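Local coordinates for MlnD (Bacillus methylotrophicus, PDB 5IL5), which is the dehydratase domain of a modular trans-AT polyketide synthase of the macrolactin pathway and probably removes water from carrier-bound beta-hydroxyacyl intermediates, at residues Q64-A78 against L93-S105. Residues are numbered along the deposited sequence; the frame is centred on the assembly and turned at random.
Sequences QDREMFPFLSQIEMA and LTELSFREPMLQS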
loop_
_atom_site.group_PDB
_atom_site.type_symbol
_atom_site.label_atom_id
_atom_site.label_comp_id
_atom_site.label_asym_id
_atom_site.label_seq_id
_atom_site.Cartn_x
_atom_site.Cartn_y
_atom_site.Cartn_z
ATOM N N GLN A 64 10.182 3.571 33.314
ATOM C CA GLN A 64 8.980 2.951 32.776
ATOM C C GLN A 64 8.754 1.589 33.412
ATOM O O GLN A 64 9.687 0.786 33.514
ATOM C CB GLN A 64 9.104 2.804 31.255
ATOM C CG GLN A 64 9.128 4.131 30.501
ATOM C CD GLN A 64 7.818 4.889 30.615
ATOM O OE1 GLN A 64 6.737 4.286 30.697
ATOM N NE2 GLN A 64 7.903 6.219 30.625
ATOM N N ASP A 65 7.509 1.333 33.828
ATOM C CA ASP A 65 7.117 -0.006 34.257
ATOM C C ASP A 65 7.089 -0.973 33.081
ATOM O O ASP A 65 7.433 -2.150 33.228
ATOM C CB ASP A 65 5.753 0.040 34.943
ATOM C CG ASP A 65 5.841 0.456 36.394
ATOM O OD1 ASP A 65 6.903 0.242 37.016
ATOM O OD2 ASP A 65 4.847 0.998 36.917
ATOM N N ARG A 66 6.676 -0.497 31.911
ATOM C CA ARG A 66 6.424 -1.357 30.766
ATOM C C ARG A 66 7.674 -1.490 29.896
ATOM O O ARG A 66 8.527 -0.600 29.856
ATOM C CB ARG A 66 5.275 -0.777 29.947
ATOM C CG ARG A 66 4.008 -0.559 30.767
ATOM C CD ARG A 66 2.792 -0.336 29.896
ATOM N NE ARG A 66 1.553 -0.266 30.672
ATOM C CZ ARG A 66 0.755 -1.290 30.960
ATOM N NH1 ARG A 66 1.036 -2.517 30.545
ATOM N NH2 ARG A 66 -0.344 -1.077 31.673
ATOM N N GLU A 67 7.765 -2.615 29.187
ATOM C CA GLU A 67 8.792 -2.820 28.173
ATOM C C GLU A 67 8.608 -1.835 27.015
ATOM O O GLU A 67 7.533 -1.267 26.815
ATOM C CB GLU A 67 8.742 -4.265 27.669
ATOM C CG GLU A 67 9.368 -5.276 28.626
ATOM C CD GLU A 67 9.088 -6.715 28.241
ATOM O OE1 GLU A 67 8.840 -6.982 27.042
ATOM O OE2 GLU A 67 9.110 -7.580 29.145
ATOM N N MET A 68 9.680 -1.631 26.246
ATOM C CA MET A 68 9.661 -0.694 25.129
ATOM C C MET A 68 10.383 -1.270 23.921
ATOM O O MET A 68 11.375 -1.988 24.052
ATOM C CB MET A 68 10.348 0.632 25.446
ATOM C CG MET A 68 9.682 1.478 26.481
ATOM S SD MET A 68 10.740 2.878 26.854
ATOM C CE MET A 68 11.962 2.089 27.879
ATOM N N PHE A 69 9.892 -0.912 22.744
ATOM C CA PHE A 69 10.639 -1.169 21.529
ATOM C C PHE A 69 11.824 -0.209 21.468
ATOM O O PHE A 69 11.663 0.984 21.742
ATOM C CB PHE A 69 9.758 -0.979 20.295
ATOM C CG PHE A 69 10.402 -1.430 19.020
ATOM C CD1 PHE A 69 10.440 -2.770 18.684
ATOM C CD2 PHE A 69 10.978 -0.514 18.159
ATOM C CE1 PHE A 69 11.040 -3.187 17.516
ATOM C CE2 PHE A 69 11.578 -0.929 16.986
ATOM C CZ PHE A 69 11.609 -2.266 16.665
ATOM N N PRO A 70 13.019 -0.688 21.116
ATOM C CA PRO A 70 14.200 0.183 21.164
ATOM C C PRO A 70 13.984 1.467 20.376
ATOM O O PRO A 70 13.393 1.464 19.294
ATOM C CB PRO A 70 15.309 -0.679 20.549
ATOM C CG PRO A 70 14.615 -1.838 19.903
ATOM C CD PRO A 70 13.373 -2.052 20.690
ATOM N N PHE A 71 14.483 2.572 20.931
ATOM C CA PHE A 71 14.274 3.875 20.315
ATOM C C PHE A 71 14.821 3.919 18.897
ATOM O O PHE A 71 14.090 4.203 17.943
ATOM C CB PHE A 71 14.929 4.969 21.161
ATOM C CG PHE A 71 14.239 5.222 22.459
ATOM C CD1 PHE A 71 13.023 5.877 22.476
ATOM C CD2 PHE A 71 14.804 4.829 23.660
ATOM C CE1 PHE A 71 12.372 6.125 23.662
ATOM C CE2 PHE A 71 14.152 5.071 24.854
ATOM C CZ PHE A 71 12.933 5.724 24.854
ATOM N N LEU A 72 16.118 3.648 18.742
ATOM C CA LEU A 72 16.806 4.014 17.512
ATOM C C LEU A 72 16.455 3.117 16.331
ATOM O O LEU A 72 16.700 3.505 15.185
ATOM C CB LEU A 72 18.318 3.989 17.744
ATOM C CG LEU A 72 18.865 4.988 18.774
ATOM C CD1 LEU A 72 20.386 5.037 18.754
ATOM C CD2 LEU A 72 18.282 6.381 18.577
ATOM N N SER A 73 15.848 1.955 16.566
ATOM C CA SER A 73 15.435 1.123 15.443
ATOM C C SER A 73 14.369 1.796 14.597
ATOM O O SER A 73 14.087 1.337 13.485
ATOM C CB SER A 73 14.916 -0.224 15.940
ATOM O OG SER A 73 15.982 -1.109 16.232
ATOM N N GLN A 74 13.761 2.863 15.107
ATOM C CA GLN A 74 12.817 3.645 14.323
ATOM C C GLN A 74 13.487 4.290 13.120
ATOM O O GLN A 74 12.819 4.584 12.122
ATOM C CB GLN A 74 12.190 4.693 15.228
ATOM C CG GLN A 74 11.318 4.064 16.278
ATOM C CD GLN A 74 10.933 5.022 17.373
ATOM O OE1 GLN A 74 10.120 5.920 17.177
ATOM N NE2 GLN A 74 11.504 4.821 18.551
ATOM N N ILE A 75 14.798 4.531 13.193
ATOM C CA ILE A 75 15.512 5.043 12.029
ATOM C C ILE A 75 15.389 4.065 10.870
ATOM O O ILE A 75 15.188 4.469 9.717
ATOM C CB ILE A 75 16.988 5.327 12.370
ATOM C CG1 ILE A 75 17.111 6.347 13.510
ATOM C CG2 ILE A 75 17.707 5.837 11.131
ATOM C CD1 ILE A 75 18.554 6.592 13.961
ATOM N N GLU A 76 15.511 2.764 11.152
ATOM C CA GLU A 76 15.292 1.757 10.116
ATOM C C GLU A 76 13.871 1.836 9.559
ATOM O O GLU A 76 13.668 1.709 8.346
ATOM C CB GLU A 76 15.593 0.365 10.673
ATOM C CG GLU A 76 15.356 -0.788 9.701
ATOM C CD GLU A 76 16.254 -0.734 8.487
ATOM O OE1 GLU A 76 17.275 -0.016 8.526
ATOM O OE2 GLU A 76 15.941 -1.435 7.501
ATOM N N MET A 77 12.876 2.049 10.423
ATOM C CA MET A 77 11.509 2.222 9.936
ATOM C C MET A 77 11.428 3.373 8.943
ATOM O O MET A 77 10.832 3.248 7.867
ATOM C CB MET A 77 10.548 2.480 11.101
ATOM C CG MET A 77 10.341 1.322 12.049
ATOM S SD MET A 77 9.449 1.797 13.544
ATOM C CE MET A 77 9.593 0.281 14.460
ATOM N N ALA A 78 12.024 4.510 9.291
ATOM C CA ALA A 78 11.994 5.658 8.393
ATOM C C ALA A 78 12.789 5.382 7.124
ATOM O O ALA A 78 12.343 5.714 6.018
ATOM C CB ALA A 78 12.531 6.889 9.118
ATOM N N LEU A 93 19.648 10.817 7.113
ATOM C CA LEU A 93 18.493 11.305 7.841
ATOM C C LEU A 93 18.986 12.429 8.731
ATOM O O LEU A 93 20.067 12.332 9.316
ATOM C CB LEU A 93 17.834 10.199 8.673
ATOM C CG LEU A 93 17.398 8.999 7.831
ATOM C CD1 LEU A 93 18.526 7.974 7.744
ATOM C CD2 LEU A 93 16.116 8.356 8.329
ATOM N N THR A 94 18.226 13.513 8.799
ATOM C CA THR A 94 18.651 14.670 9.564
ATOM C C THR A 94 17.529 15.099 10.493
ATOM O O THR A 94 16.357 14.793 10.270
ATOM C CB THR A 94 19.073 15.827 8.642
ATOM O OG1 THR A 94 17.945 16.297 7.896
ATOM C CG2 THR A 94 20.149 15.346 7.665
ATOM N N GLU A 95 17.920 15.806 11.549
ATOM C CA GLU A 95 16.996 16.443 12.480
ATOM C C GLU A 95 15.981 15.437 13.018
ATOM O O GLU A 95 14.770 15.581 12.859
ATOM C CB GLU A 95 16.289 17.622 11.813
ATOM C CG GLU A 95 17.213 18.569 11.069
ATOM C CD GLU A 95 16.437 19.649 10.351
ATOM O OE1 GLU A 95 15.226 19.800 10.666
ATOM O OE2 GLU A 95 17.035 20.325 9.481
ATOM N N LEU A 96 16.501 14.390 13.642
ATOM C CA LEU A 96 15.657 13.377 14.254
ATOM C C LEU A 96 15.214 13.843 15.634
ATOM O O LEU A 96 15.998 14.421 16.392
ATOM C CB LEU A 96 16.399 12.048 14.362
ATOM C CG LEU A 96 16.946 11.450 13.065
ATOM C CD1 LEU A 96 18.321 12.021 12.721
ATOM C CD2 LEU A 96 17.018 9.940 13.187
ATOM N N SER A 97 13.942 13.613 15.949
ATOM C CA SER A 97 13.363 14.035 17.219
ATOM C C SER A 97 12.576 12.875 17.812
ATOM O O SER A 97 11.647 12.369 17.178
ATOM C CB SER A 97 12.460 15.254 17.024
ATOM O OG SER A 97 11.926 15.678 18.260
ATOM N N PHE A 98 12.941 12.457 19.021
ATOM C CA PHE A 98 12.256 11.376 19.720
ATOM C C PHE A 98 11.445 11.968 20.865
ATOM O O PHE A 98 12.004 12.608 21.761
ATOM C CB PHE A 98 13.252 10.333 20.222
ATOM C CG PHE A 98 13.963 9.604 19.113
ATOM C CD1 PHE A 98 15.050 10.172 18.464
ATOM C CD2 PHE A 98 13.526 8.356 18.701
ATOM C CE1 PHE A 98 15.693 9.498 17.441
ATOM C CE2 PHE A 98 14.168 7.685 17.682
ATOM C CZ PHE A 98 15.249 8.257 17.052
ATOM N N ARG A 99 10.132 11.745 20.835
ATOM C CA ARG A 99 9.210 12.382 21.766
ATOM C C ARG A 99 8.529 11.432 22.737
ATOM O O ARG A 99 8.242 11.832 23.866
ATOM C CB ARG A 99 8.139 13.147 20.984
ATOM C CG ARG A 99 8.664 14.439 20.400
ATOM C CD ARG A 99 7.707 15.054 19.411
ATOM N NE ARG A 99 6.355 15.194 19.938
ATOM C CZ ARG A 99 5.409 15.911 19.345
ATOM N NH1 ARG A 99 5.669 16.560 18.217
ATOM N NH2 ARG A 99 4.202 15.979 19.882
ATOM N N GLU A 100 8.243 10.201 22.331
ATOM C CA GLU A 100 7.593 9.244 23.212
ATOM C C GLU A 100 8.185 7.862 22.983
ATOM O O GLU A 100 8.580 7.531 21.857
ATOM C CB GLU A 100 6.071 9.188 22.987
ATOM C CG GLU A 100 5.319 10.446 23.414
ATOM C CD GLU A 100 5.367 10.698 24.917
ATOM O OE1 GLU A 100 5.638 9.735 25.678
ATOM O OE2 GLU A 100 5.130 11.858 25.332
ATOM N N PRO A 101 8.274 7.042 24.028
ATOM C CA PRO A 101 8.673 5.645 23.843
ATOM C C PRO A 101 7.528 4.788 23.328
ATOM O O PRO A 101 6.350 5.044 23.592
ATOM C CB PRO A 101 9.087 5.209 25.251
ATOM C CG PRO A 101 8.270 6.061 26.147
ATOM C CD PRO A 101 8.146 7.388 25.454
ATOM N N MET A 102 7.897 3.749 22.580
ATOM C CA MET A 102 6.927 2.785 22.069
ATOM C C MET A 102 6.644 1.769 23.168
ATOM O O MET A 102 7.209 0.674 23.216
ATOM C CB MET A 102 7.446 2.110 20.807
ATOM C CG MET A 102 7.573 3.044 19.613
ATOM S SD MET A 102 7.936 2.171 18.077
ATOM C CE MET A 102 7.731 3.495 16.881
ATOM N N LEU A 103 5.756 2.152 24.082
ATOM C CA LEU A 103 5.311 1.212 25.099
ATOM C C LEU A 103 4.655 0.015 24.429
ATOM O O LEU A 103 3.848 0.161 23.505
ATOM C CB LEU A 103 4.315 1.876 26.052
ATOM C CG LEU A 103 4.747 3.177 26.721
ATOM C CD1 LEU A 103 3.610 3.720 27.570
ATOM C CD2 LEU A 103 5.997 2.950 27.544
ATOM N N GLN A 104 5.011 -1.173 24.892
ATOM C CA GLN A 104 4.404 -2.402 24.409
ATOM C C GLN A 104 3.571 -2.990 25.538
ATOM O O GLN A 104 4.098 -3.340 26.601
ATOM C CB GLN A 104 5.446 -3.396 23.895
ATOM C CG GLN A 104 4.808 -4.648 23.265
ATOM C CD GLN A 104 4.215 -4.417 21.865
ATOM O OE1 GLN A 104 2.999 -4.571 21.645
ATOM N NE2 GLN A 104 5.082 -4.097 20.906
ATOM N N SER A 105 2.272 -3.095 25.295
ATOM C CA SER A 105 1.306 -3.435 26.327
ATOM C C SER A 105 0.404 -4.538 25.791
ATOM O O SER A 105 0.843 -5.357 24.979
ATOM C CB SER A 105 0.491 -2.197 26.730
ATOM O OG SER A 105 -0.395 -2.495 27.790
#
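M102 extends from 93-105 to lie beside F69 and end at Q74. Its CB starts against CB of F69, 3.9 Å away. With CG anti to the carbonyl carbon (chi1 -67°) and the rest of the chain extended, the thioether runs alongside F69, pointing the same way. SD lies obliquely to that ring, 5.1 Å from its centroid, a Met-aromatic contact, while P70 CD lies over one face of the ring, toward its rim. The methyl CE ends at the Q74 amide, which comes from the opposite direction, with OE1 3.4 Å from CE; SD of M77 also borders this methyl.

Q74 then passes F98, its amide almost perpendicular to the ring and NE2 at the ring edge. NE2 also makes a weak hydrogen bond back to F71 O, and OE1 has a weak one to S136, which gives both ends of this buried amide a partner. L72 CD2 meets F98 CZ, I75 CG1 packs on L96 CD2 at 3.6 Å, and A78 CB touches L93 CD2.

From M102 onward the segments form a short, weakly bonded antiparallel pair of strands, 68-69 with 102-103. F69 N bonds M102 O and Q104 N bonds E67 O, each at 3.2 Å, and M68 faces L103 in a non-hydrogen-bonded pair. M68 bends at chi3, its SD lying by P101 CB, and F71 CE1 reaches the same carbon.

Helix 74-86 thus packs against strand 92-98, which pairs with 134-140 and 239-245: the helix-on-sheet core of a hotdog fold, consistent with the N-terminal half of the double hotdog of polyketide synthase dehydratases.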